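Local structure of endo-beta-1,4-glucanase (Ampullaria crossean, 5XBU) at residues Cys24-Arg29 against Glu138-Leu143. The protein probably hydrolyses internal beta-1,4-glucosidic bonds of cellulose, as expected of a glycoside hydrolase family 45 endoglucanase. Sequence-based numbering, arbitrary orientation.
Sequences CASTTR and EVHFDL
His-140 reaches over to Ser-26 and Thr-28 with both ring nitrogens. Its CG is anti to the backbone N (chi1 -174°), which swings the imidazole over Ser-26 to Thr-28. ND1 shares a hydrogen bond with Ser-26 OG at 2.7 Å, and on the other side of CE1 NE2 donates to Thr-28 OG1 at 2.8 Å, with the hydroxyl exactly in the ring plane. Two partners fix the ring's rotation, and CE1 rests 3.4 Å from Thr-27 C. Thr-28 OG1, set between its backbone N and carbonyl carbon (chi1 52°), donates in turn to Asp-142 OD1, 2.7 Å away and met from above the carboxylate plane. The Thr-28 hydroxyl thus accepts from the ring and donates to the carboxylate, so it links the two side chains. Asn-133 also bonds Ser-26 OG, and the ring of Trp-120 meets the imidazole.

On the opposite face, beside Thr-27, Ala-25 CB touches Val-139 CG1 and, at 3.7 Å, the ring edge of Phe-141 at CD2. Between the faces the strands run parallel, Phe-141 N donating to Ser-26 O (3.0 Å) and Leu-143 N to Thr-28 O (2.8 Å). Near Glu-138 a water takes over, joining its N to Cys-24 O. Strands 160-165 and 57-60 flank the pair, a buried parallel pairing within the double-psi beta-barrel fold of family 45 endoglucanases.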
loop_
_atom_site.group_PDB
_atom_site.type_symbol
_atom_site.label_atom_id
_atom_site.label_comp_id
_atom_site.label_asym_id
_atom_site.label_seq_id
_atom_site.Cartn_x
_atom_site.Cartn_y
_atom_site.Cartn_z
ATOM N N CYS A 24 7.866 -7.770 5.639
ATOM C CA CYS A 24 7.514 -6.424 6.028
ATOM C C CYS A 24 7.290 -5.516 4.826
ATOM O O CYS A 24 7.762 -5.772 3.719
ATOM C CB CYS A 24 8.575 -5.850 6.949
ATOM S SG CYS A 24 8.715 -6.886 8.426
ATOM N N ALA A 25 6.583 -4.430 5.089
ATOM C CA ALA A 25 6.363 -3.363 4.140
ATOM C C ALA A 25 6.610 -2.044 4.839
ATOM O O ALA A 25 6.365 -1.904 6.048
ATOM C CB ALA A 25 4.945 -3.369 3.594
ATOM N N SER A 26 7.080 -1.074 4.070
ATOM C CA SER A 26 7.030 0.311 4.498
ATOM C C SER A 26 5.690 0.921 4.113
ATOM O O SER A 26 4.973 0.414 3.240
ATOM C CB SER A 26 8.196 1.095 3.904
ATOM O OG SER A 26 8.405 0.803 2.529
ATOM N N THR A 27 5.349 2.014 4.801
ATOM C CA THR A 27 4.141 2.756 4.519
ATOM C C THR A 27 4.436 4.248 4.550
ATOM O O THR A 27 5.320 4.715 5.259
ATOM C CB THR A 27 2.981 2.422 5.492
ATOM O OG1 THR A 27 3.218 2.995 6.784
ATOM C CG2 THR A 27 2.701 0.947 5.636
ATOM N N THR A 28 3.634 4.994 3.786
ATOM C CA THR A 28 3.546 6.448 3.851
ATOM C C THR A 28 2.068 6.809 3.744
ATOM O O THR A 28 1.203 5.932 3.622
ATOM C CB THR A 28 4.393 7.144 2.768
ATOM O OG1 THR A 28 4.092 6.605 1.481
ATOM C CG2 THR A 28 5.894 7.034 3.019
ATOM N N ARG A 29 1.761 8.098 3.760
ATOM C CA ARG A 29 0.408 8.553 3.500
ATOM C C ARG A 29 0.443 9.548 2.355
ATOM O O ARG A 29 1.458 10.220 2.132
ATOM C CB ARG A 29 -0.249 9.144 4.754
ATOM C CG ARG A 29 0.578 10.211 5.469
ATOM C CD ARG A 29 -0.087 10.647 6.774
ATOM N NE ARG A 29 0.812 10.910 7.884
ATOM C CZ ARG A 29 0.422 11.541 8.980
ATOM N NH1 ARG A 29 1.260 11.752 9.987
ATOM N NH2 ARG A 29 -0.824 11.987 9.043
ATOM N N GLU A 138 10.308 -5.184 0.565
ATOM C CA GLU A 138 9.918 -5.752 -0.735
ATOM C C GLU A 138 8.709 -5.084 -1.366
ATOM O O GLU A 138 8.416 -5.361 -2.534
ATOM C CB GLU A 138 9.656 -7.247 -0.637
ATOM C CG GLU A 138 8.435 -7.603 0.155
ATOM C CD GLU A 138 8.046 -9.056 0.098
ATOM O OE1 GLU A 138 8.847 -9.893 -0.398
ATOM O OE2 GLU A 138 6.905 -9.364 0.516
ATOM N N VAL A 139 7.963 -4.293 -0.606
ATOM C CA VAL A 139 6.766 -3.635 -1.090
ATOM C C VAL A 139 6.535 -2.419 -0.210
ATOM O O VAL A 139 6.976 -2.370 0.949
ATOM C CB VAL A 139 5.551 -4.597 -1.077
ATOM C CG1 VAL A 139 5.126 -4.965 0.308
ATOM C CG2 VAL A 139 4.393 -4.060 -1.900
ATOM N N HIS A 140 5.849 -1.432 -0.779
ATOM C CA HIS A 140 5.476 -0.206 -0.095
ATOM C C HIS A 140 3.984 0.014 -0.273
ATOM O O HIS A 140 3.458 -0.169 -1.370
ATOM C CB HIS A 140 6.237 0.974 -0.659
ATOM C CG HIS A 140 6.007 2.225 0.097
ATOM N ND1 HIS A 140 6.653 2.452 1.290
ATOM C CD2 HIS A 140 5.173 3.267 -0.131
ATOM C CE1 HIS A 140 6.215 3.604 1.762
ATOM N NE2 HIS A 140 5.327 4.125 0.925
ATOM N N PHE A 141 3.313 0.472 0.778
ATOM C CA PHE A 141 1.900 0.854 0.718
ATOM C C PHE A 141 1.757 2.335 1.034
ATOM O O PHE A 141 2.007 2.755 2.166
ATOM C CB PHE A 141 1.032 -0.011 1.627
ATOM C CG PHE A 141 1.035 -1.441 1.201
ATOM C CD1 PHE A 141 0.317 -1.844 0.069
ATOM C CD2 PHE A 141 1.806 -2.401 1.866
ATOM C CE1 PHE A 141 0.363 -3.146 -0.379
ATOM C CE2 PHE A 141 1.832 -3.709 1.418
ATOM C CZ PHE A 141 1.126 -4.089 0.304
ATOM N N ASP A 142 1.330 3.120 0.045
ATOM C CA ASP A 142 0.991 4.517 0.261
ATOM C C ASP A 142 -0.479 4.557 0.654
ATOM O O ASP A 142 -1.332 4.040 -0.067
ATOM C CB ASP A 142 1.277 5.327 -1.002
ATOM C CG ASP A 142 1.660 6.769 -0.722
ATOM O OD1 ASP A 142 1.664 7.189 0.445
ATOM O OD2 ASP A 142 1.947 7.461 -1.724
ATOM N N LEU A 143 -0.786 5.141 1.797
ATOM C CA LEU A 143 -2.113 5.027 2.378
ATOM C C LEU A 143 -2.883 6.336 2.176
ATOM O O LEU A 143 -2.426 7.402 2.581
ATOM C CB LEU A 143 -2.019 4.704 3.881
ATOM C CG LEU A 143 -1.117 3.484 4.200
ATOM C CD1 LEU A 143 -1.083 3.273 5.683
ATOM C CD2 LEU A 143 -1.591 2.227 3.481
HETATM O O HOH W 1 10.232 -6.589 3.049
HETATM O O HOH W 2 3.184 9.769 -0.620
#